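Local coordinates for protein phosphoserine aminotransferase (Bacillus alcalophilus, PDB 1W23) that catalyses the reversible, pyridoxal-phosphate-dependent transamination between glutamate and 3-phosphohydroxypyruvate that yields phosphoserine, the second step of serine biosynthesis, and works as a homodimer, at residues Q3-N8 and I343-A348; I93-L98 and A143-T148; Q128-F133 and T156-F161; A314-Q319 and R350-Q355. All coordinates share one frame; numbering follows the deposited sequence.

Contact 1 (Q3-N8 and I343-A348). With MG (magnesium ion), chain E.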
# COMPACT_ATOMS: atom_id res chain seq x y z
N GLN A 3 -28.18 -3.88 -15.16
CA GLN A 3 -27.28 -5.04 -15.16
C GLN A 3 -25.86 -4.54 -15.23
O GLN A 3 -25.58 -3.62 -16.02
CB GLN A 3 -27.62 -5.90 -16.37
CG GLN A 3 -27.28 -5.43 -17.78
CD GLN A 3 -27.68 -6.33 -18.93
OE1 GLN A 3 -27.37 -6.10 -20.13
NE2 GLN A 3 -28.43 -7.43 -18.69
N VAL A 4 -24.93 -5.09 -14.45
CA VAL A 4 -23.51 -4.72 -14.52
C VAL A 4 -22.66 -5.98 -14.59
O VAL A 4 -22.83 -6.88 -13.78
CB VAL A 4 -23.12 -3.87 -13.30
CG1 VAL A 4 -21.63 -3.62 -13.31
CG2 VAL A 4 -23.90 -2.58 -13.35
N PHE A 5 -21.76 -6.04 -15.55
CA PHE A 5 -20.85 -7.19 -15.72
C PHE A 5 -19.43 -6.66 -15.61
O PHE A 5 -18.98 -5.88 -16.45
CB PHE A 5 -21.09 -7.86 -17.07
CG PHE A 5 -22.54 -8.19 -17.32
CD1 PHE A 5 -23.31 -7.45 -18.20
CD2 PHE A 5 -23.12 -9.26 -16.65
CE1 PHE A 5 -24.62 -7.72 -18.45
CE2 PHE A 5 -24.45 -9.56 -16.90
CZ PHE A 5 -25.18 -8.78 -17.79
N ASN A 6 -18.71 -7.07 -14.58
CA ASN A 6 -17.41 -6.49 -14.24
C ASN A 6 -16.24 -7.30 -14.81
O ASN A 6 -15.78 -8.28 -14.21
CB ASN A 6 -17.27 -6.35 -12.74
CG ASN A 6 -15.99 -5.61 -12.35
OD1 ASN A 6 -15.23 -5.22 -13.22
ND2 ASN A 6 -15.79 -5.46 -11.04
N PHE A 7 -15.76 -6.86 -15.97
CA PHE A 7 -14.60 -7.42 -16.65
C PHE A 7 -13.36 -6.54 -16.49
O PHE A 7 -12.43 -6.61 -17.29
CB PHE A 7 -14.92 -7.64 -18.14
CG PHE A 7 -15.87 -8.77 -18.41
CD1 PHE A 7 -17.23 -8.58 -18.54
CD2 PHE A 7 -15.41 -10.08 -18.54
CE1 PHE A 7 -18.08 -9.63 -18.81
CE2 PHE A 7 -16.26 -11.13 -18.82
CZ PHE A 7 -17.61 -10.90 -18.94
N ASN A 8 -13.30 -5.77 -15.41
CA ASN A 8 -12.13 -4.93 -15.17
C ASN A 8 -10.85 -5.75 -15.04
O ASN A 8 -10.82 -6.86 -14.46
CB ASN A 8 -12.34 -4.11 -13.87
CG ASN A 8 -13.11 -2.85 -14.10
OD1 ASN A 8 -13.07 -2.27 -15.19
ND2 ASN A 8 -13.80 -2.38 -13.07
N ILE A 343 -19.64 -16.93 -13.80
CA ILE A 343 -19.87 -17.54 -15.11
C ILE A 343 -21.03 -16.85 -15.80
O ILE A 343 -20.98 -16.73 -17.07
CB ILE A 343 -20.02 -19.06 -15.02
CG1 ILE A 343 -19.93 -19.69 -16.42
CG2 ILE A 343 -21.31 -19.51 -14.37
CD1 ILE A 343 -19.61 -21.15 -16.32
N ASP A 344 -22.07 -16.35 -15.14
CA ASP A 344 -23.15 -15.67 -15.87
C ASP A 344 -22.69 -14.37 -16.54
O ASP A 344 -23.34 -14.00 -17.52
CB ASP A 344 -24.40 -15.49 -15.03
CG ASP A 344 -24.33 -14.66 -13.81
OD1 ASP A 344 -23.24 -14.11 -13.49
OD2 ASP A 344 -25.39 -14.55 -13.11
N ALA A 345 -21.60 -13.77 -16.09
CA ALA A 345 -21.08 -12.61 -16.83
C ALA A 345 -20.52 -13.07 -18.18
O ALA A 345 -20.64 -12.36 -19.18
CB ALA A 345 -20.06 -11.87 -16.03
N CYS A 346 -19.86 -14.23 -18.19
CA CYS A 346 -19.31 -14.78 -19.41
C CYS A 346 -20.43 -15.20 -20.37
O CYS A 346 -20.30 -14.99 -21.58
CB CYS A 346 -18.38 -15.95 -19.07
SG CYS A 346 -16.93 -15.44 -18.10
N ILE A 347 -21.49 -15.82 -19.84
CA ILE A 347 -22.66 -16.13 -20.68
C ILE A 347 -23.22 -14.86 -21.25
O ILE A 347 -23.58 -14.82 -22.45
CB ILE A 347 -23.67 -16.91 -19.84
CG1 ILE A 347 -23.13 -18.26 -19.35
CG2 ILE A 347 -24.99 -17.04 -20.61
CD1 ILE A 347 -23.93 -19.01 -18.30
N ALA A 348 -23.36 -13.78 -20.47
CA ALA A 348 -23.89 -12.52 -20.95
C ALA A 348 -22.99 -11.95 -22.08
O ALA A 348 -23.49 -11.43 -23.08
CB ALA A 348 -24.08 -11.52 -19.82
MG MG E . -25.78 -14.14 -11.12
O HOH W 1 -23.73 -13.57 -10.92
O HOH W 2 -26.29 -12.27 -11.54
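The chain's first short strand, Phe5 to Asn6, passes the first turns of helix 343-359, its backbone coming nearest where the CA atoms of Phe5 and Ala345 lie 5.5 Å apart. Two phenylalanine rings carry the contact, each with CG anti to its own carbonyl carbon and beside the backbone N. Phe5 lays a face of its ring on the helix: the methyl of Ala348 sits over that face toward the rim, CB 3.8 Å from the centroid, a CH-pi contact whose closest atom is Phe5 CE2 at 3.5 Å. One turn earlier, Ala345 packs its CB against Phe5 CD2 at 4.1 Å. Phe7 meets the helix with the tip of its ring instead. Its CZ lies 3.9 Å from Ala345 CB, so this one methyl is shared by both rings, and the carbonyl O of Ala345 comes to the ring edge, near its plane, 3.4 Å from CZ. Farther round, Cys346 SG approaches Phe7 CE2 more loosely. Both rings come close to the helix backbone here, Phe5 CD2 lying 3.9 Å from Ala345 CA. Asp344 turns to a magnesium ion, which OD2 binds at 2.1 Å, while OD1 accepts a hydrogen bond from a water also bound to the metal. Between the two phenylalanines, Asn6 OD1 accepts from Asn8 N in an Asx turn, and Asn8 ND2 bonds to Glu38 O of the second subunit. Strand 5-6 pairs in parallel with strand 321-322, whose Phe321 touches Phe5, Phe7 and Ala348; helix 259-279 packs against Ile343 and Cys346.

Contact 2 (I93-L98 and A143-T148)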
# COMPACT_ATOMS: atom_id res chain seq x y z
N ILE A 93 24.00 -11.96 -14.29
CA ILE A 93 23.09 -11.46 -15.34
C ILE A 93 21.66 -11.68 -14.92
O ILE A 93 21.28 -12.76 -14.50
CB ILE A 93 23.38 -12.22 -16.65
CG1 ILE A 93 24.81 -11.95 -17.15
CG2 ILE A 93 22.35 -11.90 -17.71
CD1 ILE A 93 25.22 -12.83 -18.36
N GLY A 94 20.83 -10.63 -15.10
CA GLY A 94 19.38 -10.81 -14.94
C GLY A 94 18.80 -11.23 -16.28
O GLY A 94 18.78 -10.45 -17.24
N ASN A 95 18.42 -12.50 -16.39
CA ASN A 95 18.01 -13.10 -17.66
C ASN A 95 16.48 -13.15 -17.72
O ASN A 95 15.87 -13.66 -16.78
CB ASN A 95 18.62 -14.50 -17.78
CG ASN A 95 18.68 -15.02 -19.20
OD1 ASN A 95 18.26 -14.32 -20.14
ND2 ASN A 95 19.22 -16.24 -19.38
N TYR A 96 15.89 -12.61 -18.76
CA TYR A 96 14.43 -12.40 -18.88
C TYR A 96 13.89 -13.12 -20.10
O TYR A 96 14.47 -13.07 -21.18
CB TYR A 96 14.12 -10.85 -19.04
CG TYR A 96 14.25 -10.19 -17.66
CD1 TYR A 96 15.52 -9.93 -17.15
CD2 TYR A 96 13.16 -9.89 -16.86
CE1 TYR A 96 15.69 -9.35 -15.91
CE2 TYR A 96 13.31 -9.33 -15.57
CZ TYR A 96 14.56 -9.05 -15.11
OH TYR A 96 14.78 -8.56 -13.84
N VAL A 97 12.70 -13.71 -19.95
CA VAL A 97 11.92 -14.22 -21.05
C VAL A 97 10.84 -13.18 -21.34
O VAL A 97 10.00 -12.87 -20.46
CB VAL A 97 11.30 -15.59 -20.79
CG1 VAL A 97 10.50 -16.10 -22.01
CG2 VAL A 97 12.35 -16.62 -20.40
N LEU A 98 10.83 -12.62 -22.54
CA LEU A 98 9.87 -11.59 -22.89
C LEU A 98 8.62 -12.18 -23.57
O LEU A 98 8.72 -12.72 -24.67
CB LEU A 98 10.47 -10.55 -23.83
CG LEU A 98 11.70 -9.77 -23.25
CD1 LEU A 98 12.19 -8.74 -24.26
CD2 LEU A 98 11.35 -9.11 -21.92
N ALA A 143 22.00 -14.61 -12.63
CA ALA A 143 21.54 -14.45 -11.24
C ALA A 143 20.17 -15.13 -11.06
O ALA A 143 19.82 -15.61 -9.95
CB ALA A 143 21.44 -12.97 -10.89
N TYR A 144 19.37 -15.17 -12.10
CA TYR A 144 18.01 -15.70 -12.11
C TYR A 144 17.55 -15.71 -13.53
O TYR A 144 18.11 -15.06 -14.41
CB TYR A 144 17.10 -14.83 -11.24
CG TYR A 144 17.02 -13.37 -11.55
CD1 TYR A 144 17.77 -12.47 -10.78
CD2 TYR A 144 16.25 -12.87 -12.59
CE1 TYR A 144 17.73 -11.11 -11.05
CE2 TYR A 144 16.23 -11.52 -12.86
CZ TYR A 144 16.94 -10.64 -12.10
OH TYR A 144 16.93 -9.29 -12.34
N LEU A 145 16.44 -16.44 -13.77
CA LEU A 145 15.67 -16.40 -15.01
C LEU A 145 14.28 -15.92 -14.65
O LEU A 145 13.64 -16.57 -13.80
CB LEU A 145 15.59 -17.77 -15.67
CG LEU A 145 14.84 -17.79 -17.01
CD1 LEU A 145 15.59 -17.00 -18.06
CD2 LEU A 145 14.58 -19.22 -17.42
N HIS A 146 13.84 -14.81 -15.23
CA HIS A 146 12.55 -14.19 -14.90
C HIS A 146 11.56 -14.40 -16.01
O HIS A 146 11.88 -14.15 -17.19
CB HIS A 146 12.78 -12.68 -14.65
CG HIS A 146 11.52 -11.95 -14.26
ND1 HIS A 146 10.52 -11.58 -15.18
CD2 HIS A 146 11.14 -11.46 -13.06
CE1 HIS A 146 9.58 -10.90 -14.50
NE2 HIS A 146 9.93 -10.84 -13.21
N ILE A 147 10.35 -14.84 -15.65
CA ILE A 147 9.24 -15.02 -16.57
C ILE A 147 8.03 -14.26 -16.04
O ILE A 147 7.94 -13.90 -14.87
CB ILE A 147 8.89 -16.51 -16.74
CG1 ILE A 147 8.30 -17.15 -15.49
CG2 ILE A 147 10.10 -17.30 -17.27
CD1 ILE A 147 7.79 -18.56 -15.68
N THR A 148 7.05 -14.08 -16.95
CA THR A 148 5.76 -13.48 -16.64
C THR A 148 4.72 -14.56 -16.97
O THR A 148 4.55 -14.92 -18.16
CB THR A 148 5.51 -12.23 -17.48
OG1 THR A 148 6.66 -11.37 -17.42
CG2 THR A 148 4.25 -11.52 -17.01
O HOH W 3 9.54 -11.77 -17.82
O HOH W 4 7.90 -14.66 -19.76
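Strands 93-98 and 144-148 run parallel as neighbours. Their pairing is tight in the middle, where Asn95 O accepts from His146 N at 2.8 Å and Val97 N gives a nearly straight bond (171°) to His146 O at 2.9 Å. It slackens at Gly94 and Tyr144, with Asn95 N 3.3 Å from Tyr144 O, before a short bond of 2.7 Å from Ala143 N to Ile93 O. On one face Tyr96, Tyr144 and His146 form an aromatic cluster. His146 lays its CB over the Tyr96 ring, and Tyr96 CE2 stands over the imidazole face, 3.4 Å from His146 CG. Tyr144, with CG in the crowded position between N and carbonyl carbon (chi1 57°), lies over Gly94 CA, and its OH donates to Tyr96 OH at 2.7 Å. On the other face Asn95, its OD1 bonded to His117, lies alongside Leu145 CD1, and Val97 CG2 touches Leu145 CD1 and Ile147 CG2. At the C-terminal end ordered waters take over: one joins Val97 O, His146 ND1 and Thr148 OG1, another bridges Val97 O to Thr148 N. His146 NE2 bonds to Tyr191 OH. Such parallel strands form the core of the aminotransferase fold's seven-stranded mixed sheet, with pyridoxal phosphate, touched by Thr148, at their C-terminal ends.

Contact 3 (Q128-F133 and T156-F161)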
# COMPACT_ATOMS: atom_id res chain seq x y z
N GLN A 128 2.22 -13.13 -29.55
CA GLN A 128 1.06 -14.01 -29.76
C GLN A 128 1.21 -15.34 -29.06
O GLN A 128 0.26 -16.13 -29.03
CB GLN A 128 0.84 -14.26 -31.25
CG GLN A 128 0.46 -13.02 -32.01
CD GLN A 128 0.37 -13.26 -33.51
OE1 GLN A 128 -0.44 -14.07 -33.95
NE2 GLN A 128 1.11 -12.53 -34.29
N SER A 129 2.37 -15.68 -28.52
CA SER A 129 2.64 -17.01 -27.96
C SER A 129 3.73 -16.96 -26.90
O SER A 129 4.50 -16.02 -26.76
CB SER A 129 3.07 -17.97 -29.06
OG SER A 129 4.34 -17.67 -29.60
N ILE A 130 3.79 -18.07 -26.17
CA ILE A 130 4.93 -18.33 -25.27
C ILE A 130 6.00 -19.05 -26.04
O ILE A 130 5.68 -20.04 -26.74
CB ILE A 130 4.44 -19.18 -24.09
CG1 ILE A 130 3.19 -18.60 -23.38
CG2 ILE A 130 5.57 -19.47 -23.09
CD1 ILE A 130 3.34 -17.17 -22.90
N PRO A 131 7.27 -18.65 -25.99
CA PRO A 131 8.33 -19.40 -26.72
C PRO A 131 8.50 -20.77 -26.14
O PRO A 131 8.30 -21.07 -24.96
CB PRO A 131 9.58 -18.54 -26.50
CG PRO A 131 9.28 -17.75 -25.30
CD PRO A 131 7.81 -17.50 -25.26
N ASP A 132 8.91 -21.72 -27.02
CA ASP A 132 9.29 -23.04 -26.66
C ASP A 132 10.49 -22.96 -25.71
O ASP A 132 11.43 -22.22 -25.96
CB ASP A 132 9.69 -23.77 -27.94
CG ASP A 132 8.63 -24.10 -28.94
OD1 ASP A 132 9.01 -24.49 -30.08
OD2 ASP A 132 7.44 -24.03 -28.60
N PHE A 133 10.49 -23.77 -24.66
CA PHE A 133 11.55 -23.71 -23.68
C PHE A 133 12.89 -24.09 -24.29
O PHE A 133 13.93 -23.67 -23.75
CB PHE A 133 11.23 -24.64 -22.53
CG PHE A 133 9.95 -24.27 -21.78
CD1 PHE A 133 9.36 -25.19 -20.91
CD2 PHE A 133 9.30 -23.05 -21.90
CE1 PHE A 133 8.18 -24.95 -20.21
CE2 PHE A 133 8.11 -22.80 -21.22
CZ PHE A 133 7.55 -23.72 -20.37
N THR A 156 -1.92 -14.03 -23.25
CA THR A 156 -1.21 -15.30 -23.37
C THR A 156 -0.75 -15.77 -21.99
O THR A 156 -0.61 -14.95 -21.07
CB THR A 156 0.01 -15.17 -24.31
OG1 THR A 156 0.89 -14.24 -23.68
CG2 THR A 156 -0.36 -14.73 -25.70
N GLN A 157 -0.50 -17.07 -21.86
CA GLN A 157 -0.19 -17.65 -20.56
C GLN A 157 0.63 -18.91 -20.72
O GLN A 157 0.37 -19.74 -21.61
CB GLN A 157 -1.54 -17.99 -19.86
CG GLN A 157 -1.47 -18.53 -18.48
CD GLN A 157 -2.83 -18.82 -17.90
OE1 GLN A 157 -3.81 -19.07 -18.64
NE2 GLN A 157 -2.95 -18.79 -16.54
N TYR A 158 1.60 -19.08 -19.83
CA TYR A 158 2.34 -20.33 -19.71
C TYR A 158 1.40 -21.48 -19.36
O TYR A 158 0.61 -21.38 -18.42
CB TYR A 158 3.42 -20.21 -18.65
CG TYR A 158 4.68 -19.46 -19.05
CD1 TYR A 158 4.68 -18.08 -19.24
CD2 TYR A 158 5.89 -20.13 -19.22
CE1 TYR A 158 5.84 -17.40 -19.60
CE2 TYR A 158 7.03 -19.46 -19.57
CZ TYR A 158 7.02 -18.10 -19.76
OH TYR A 158 8.19 -17.45 -20.13
N GLN A 159 1.54 -22.60 -20.09
CA GLN A 159 0.77 -23.81 -19.79
C GLN A 159 1.44 -24.62 -18.71
O GLN A 159 0.73 -25.41 -18.06
CB GLN A 159 0.64 -24.69 -21.05
CG GLN A 159 -0.03 -23.91 -22.17
CD GLN A 159 -1.36 -23.34 -21.71
OE1 GLN A 159 -2.26 -24.16 -21.39
NE2 GLN A 159 -1.48 -22.02 -21.61
N ASN A 160 2.71 -24.51 -18.57
CA ASN A 160 3.56 -25.22 -17.61
C ASN A 160 4.85 -24.41 -17.55
O ASN A 160 4.96 -23.37 -18.26
CB ASN A 160 3.75 -26.68 -17.99
CG ASN A 160 4.06 -26.79 -19.46
OD1 ASN A 160 5.03 -26.16 -19.90
ND2 ASN A 160 3.26 -27.54 -20.21
N PHE A 161 5.77 -24.80 -16.71
CA PHE A 161 6.92 -23.97 -16.39
C PHE A 161 8.18 -24.75 -16.61
O PHE A 161 8.25 -25.95 -16.38
CB PHE A 161 6.83 -23.49 -14.93
CG PHE A 161 5.63 -22.58 -14.75
CD1 PHE A 161 4.54 -22.98 -14.04
CD2 PHE A 161 5.62 -21.32 -15.32
CE1 PHE A 161 3.43 -22.13 -13.92
CE2 PHE A 161 4.52 -20.47 -15.18
CZ PHE A 161 3.43 -20.86 -14.44
O HOH W 5 2.92 -13.69 -25.34
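Apolar packing dominates where the loop 128-133 runs alongside 156-161, their end-to-end directions only 8° apart. Ile130 points into the partner segment and sets its CG2 methyl over the centre of the Tyr158 ring, 3.8 Å from the centroid and 8° off the normal, a CH-pi contact almost straight down onto the ring. Its other branch runs along the backbone: CG1 comes 3.5 Å from Gln157 O, and CD1 reaches Thr156 OG1 as the two side chains slide past each other in opposite directions. Thr156 turns CG2 to the carbonyl of Gln128. The second aromatic contact is less regular, with Phe133 crossing the Tyr158 ring obliquely, CE2 to CE2 at 3.9 Å.

Phe133 also meets polar atoms. Asn160 O lies at its ring edge, 3.4 Å from CZ, and Asn160 OD1 is equally far from CE1, with the amide and ring planes 81° apart. This contact buries Asn160 O, which has no hydrogen-bonding partner in the model; it meets the C-H edge of Phe133 here.

Direct hydrogen bonds between the segments are absent. A water 2.7 Å from Thr156 OG1 makes a longer, less certain link to Ser129 O, which Thr122 OG1 also bonds. Asn151 ND2 holds Thr156 OG1 as well, and Gln157 NE2 bonds to Asp176 OD2. Within its own segment Gln159 NE2 donates to Gln157 O at 2.9 Å. The contact is loop packing beside the large sheet: Tyr158 lies against Val97 and Ile147 of its strands, while 156-157 pairs weakly with 150-151 in an antiparallel hairpin that includes the cofactor-pocket residue Asn150.

Contact 4 (A314-Q319 and R350-Q355)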
# COMPACT_ATOMS: atom_id res chain seq x y z
N ALA A 314 -18.85 0.28 -27.57
CA ALA A 314 -19.90 1.21 -27.17
C ALA A 314 -21.19 0.47 -26.81
O ALA A 314 -21.84 0.84 -25.84
CB ALA A 314 -20.15 2.26 -28.27
N LYS A 315 -21.52 -0.54 -27.57
CA LYS A 315 -22.71 -1.32 -27.27
C LYS A 315 -22.53 -2.05 -25.96
O LYS A 315 -23.44 -2.13 -25.13
CB LYS A 315 -22.98 -2.31 -28.42
CG LYS A 315 -24.21 -3.15 -28.24
CD LYS A 315 -25.45 -2.30 -28.27
CE LYS A 315 -26.66 -3.22 -28.16
NZ LYS A 315 -27.91 -2.42 -27.96
N ALA A 316 -21.34 -2.62 -25.75
CA ALA A 316 -21.06 -3.33 -24.50
C ALA A 316 -21.25 -2.38 -23.32
O ALA A 316 -21.88 -2.72 -22.31
CB ALA A 316 -19.65 -3.90 -24.55
N LYS A 317 -20.72 -1.17 -23.40
CA LYS A 317 -20.85 -0.22 -22.32
C LYS A 317 -22.31 0.11 -22.05
O LYS A 317 -22.76 0.18 -20.88
CB LYS A 317 -20.04 1.05 -22.59
CG LYS A 317 -19.92 2.04 -21.45
CD LYS A 317 -19.05 3.27 -21.80
CE LYS A 317 -18.42 3.92 -20.59
NZ LYS A 317 -17.44 5.02 -20.84
N GLU A 318 -23.10 0.31 -23.13
CA GLU A 318 -24.53 0.60 -23.04
C GLU A 318 -25.24 -0.52 -22.31
O GLU A 318 -26.20 -0.25 -21.57
CB GLU A 318 -25.09 0.81 -24.45
CG GLU A 318 -26.57 1.12 -24.51
CD GLU A 318 -27.49 0.06 -25.01
OE1 GLU A 318 -27.19 -0.77 -25.88
OE2 GLU A 318 -28.65 0.09 -24.47
N GLN A 319 -24.85 -1.77 -22.52
CA GLN A 319 -25.44 -2.95 -21.97
C GLN A 319 -24.93 -3.32 -20.58
O GLN A 319 -25.36 -4.30 -20.03
CB GLN A 319 -25.30 -4.12 -22.95
CG GLN A 319 -26.08 -3.94 -24.23
CD GLN A 319 -27.59 -4.07 -23.94
OE1 GLN A 319 -28.02 -5.09 -23.36
NE2 GLN A 319 -28.35 -3.07 -24.36
N ARG A 350 -21.04 -13.67 -24.12
CA ARG A 350 -21.31 -14.49 -25.32
C ARG A 350 -22.58 -13.99 -26.01
O ARG A 350 -22.59 -13.83 -27.24
CB ARG A 350 -21.42 -15.96 -24.93
CG ARG A 350 -22.04 -16.82 -26.01
CD ARG A 350 -21.96 -18.30 -25.65
NE ARG A 350 -22.57 -19.20 -26.58
CZ ARG A 350 -21.95 -19.72 -27.64
NH1 ARG A 350 -20.67 -19.44 -27.94
NH2 ARG A 350 -22.71 -20.53 -28.40
N GLU A 351 -23.65 -13.76 -25.27
CA GLU A 351 -24.90 -13.34 -25.88
C GLU A 351 -24.75 -11.97 -26.56
O GLU A 351 -25.25 -11.75 -27.68
CB GLU A 351 -26.00 -13.33 -24.77
CG GLU A 351 -26.35 -14.79 -24.38
CD GLU A 351 -27.26 -14.97 -23.23
OE1 GLU A 351 -27.62 -16.13 -22.86
OE2 GLU A 351 -27.69 -13.96 -22.62
N LEU A 352 -24.05 -11.03 -25.92
CA LEU A 352 -23.77 -9.74 -26.54
C LEU A 352 -23.02 -9.93 -27.84
O LEU A 352 -23.34 -9.31 -28.86
CB LEU A 352 -22.93 -8.90 -25.56
CG LEU A 352 -22.41 -7.56 -26.06
CD1 LEU A 352 -23.38 -6.43 -25.75
CD2 LEU A 352 -21.13 -7.10 -25.36
N MET A 353 -21.98 -10.75 -27.79
CA MET A 353 -21.14 -10.98 -28.96
C MET A 353 -21.91 -11.60 -30.12
O MET A 353 -21.74 -11.22 -31.30
CB MET A 353 -19.92 -11.84 -28.60
CG MET A 353 -18.91 -11.09 -27.74
SD MET A 353 -17.57 -12.06 -27.06
CE MET A 353 -16.53 -12.32 -28.53
N ILE A 354 -22.76 -12.58 -29.83
CA ILE A 354 -23.54 -13.24 -30.88
C ILE A 354 -24.51 -12.25 -31.49
O ILE A 354 -24.65 -12.14 -32.70
CB ILE A 354 -24.24 -14.50 -30.34
CG1 ILE A 354 -23.22 -15.58 -30.01
CG2 ILE A 354 -25.30 -15.01 -31.35
CD1 ILE A 354 -23.77 -16.74 -29.25
N GLN A 355 -25.21 -11.50 -30.63
CA GLN A 355 -26.19 -10.54 -31.13
C GLN A 355 -25.53 -9.45 -31.96
O GLN A 355 -26.05 -9.07 -33.02
CB GLN A 355 -27.02 -9.97 -29.95
CG GLN A 355 -28.06 -8.91 -30.36
CD GLN A 355 -28.74 -8.23 -29.18
OE1 GLN A 355 -29.18 -8.82 -28.18
NE2 GLN A 355 -28.82 -6.91 -29.22
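Of the flat groups here, the Arg350 guanidinium lies on the far side of its helix, turned from the contact; it carries Ile354 CD1 over the centre of one face, 3.7 Å above the plane, and its NH1 forms a salt bridge with Glu280. The Glu318 carboxylate is gripped through OE1 by two donors of its own segment: Lys315 NZ, 2.8 Å away, comes to the syn lone pair as a salt bridge, whereas Gln319 NE2, 3.0 Å away, approaches from above the carboxylate plane along a nearly straight N-H line (175°). Between the helices the contact rests on one leucine. Leu352, with CG anti to the backbone N (chi1 174°), pushes its two methyls toward helix 306-318: CD2 meets Ala316 CB at 3.6 Å, and CD1 rests 4.0 Å from Gln319 CG. The aliphatic part of Lys315 skirts the same leucine, CG to CD1 at 4.2 Å. The segment axes stay 11.0 Å apart at 135°, so this is light surface packing. Leu352 and Ala316 both also touch Phe321 of strand 321-322, which follows helix 306-318; Phe312 of that helix packs on Leu352 and Met353, and Met353 meets helix 259-279 as well.

In the fold
Contacts 1 and 4 share helix 343-359 and lie 11 Å apart between centres; they touch through Gln319 O, near Phe5 CE1. Contacts 2 and 3 form a second pair, 14 Å apart, joined where Tyr158 packs on Val97 and Ile147, and Phe161 on Ile147. The two pairs stand well separated: contacts 1 and 2 are 36 Å apart and on opposite sides of the chain's centre. Contact 1 spans nearly the whole chain, bringing its N-terminal strand to its C-terminal helix, with contacts 2 and 3 interleaved inside that span. Contact 4 follows them, alternating with contact 1. One pair thus builds the terminal region, the other the large cofactor-binding sheet and its bordering loops.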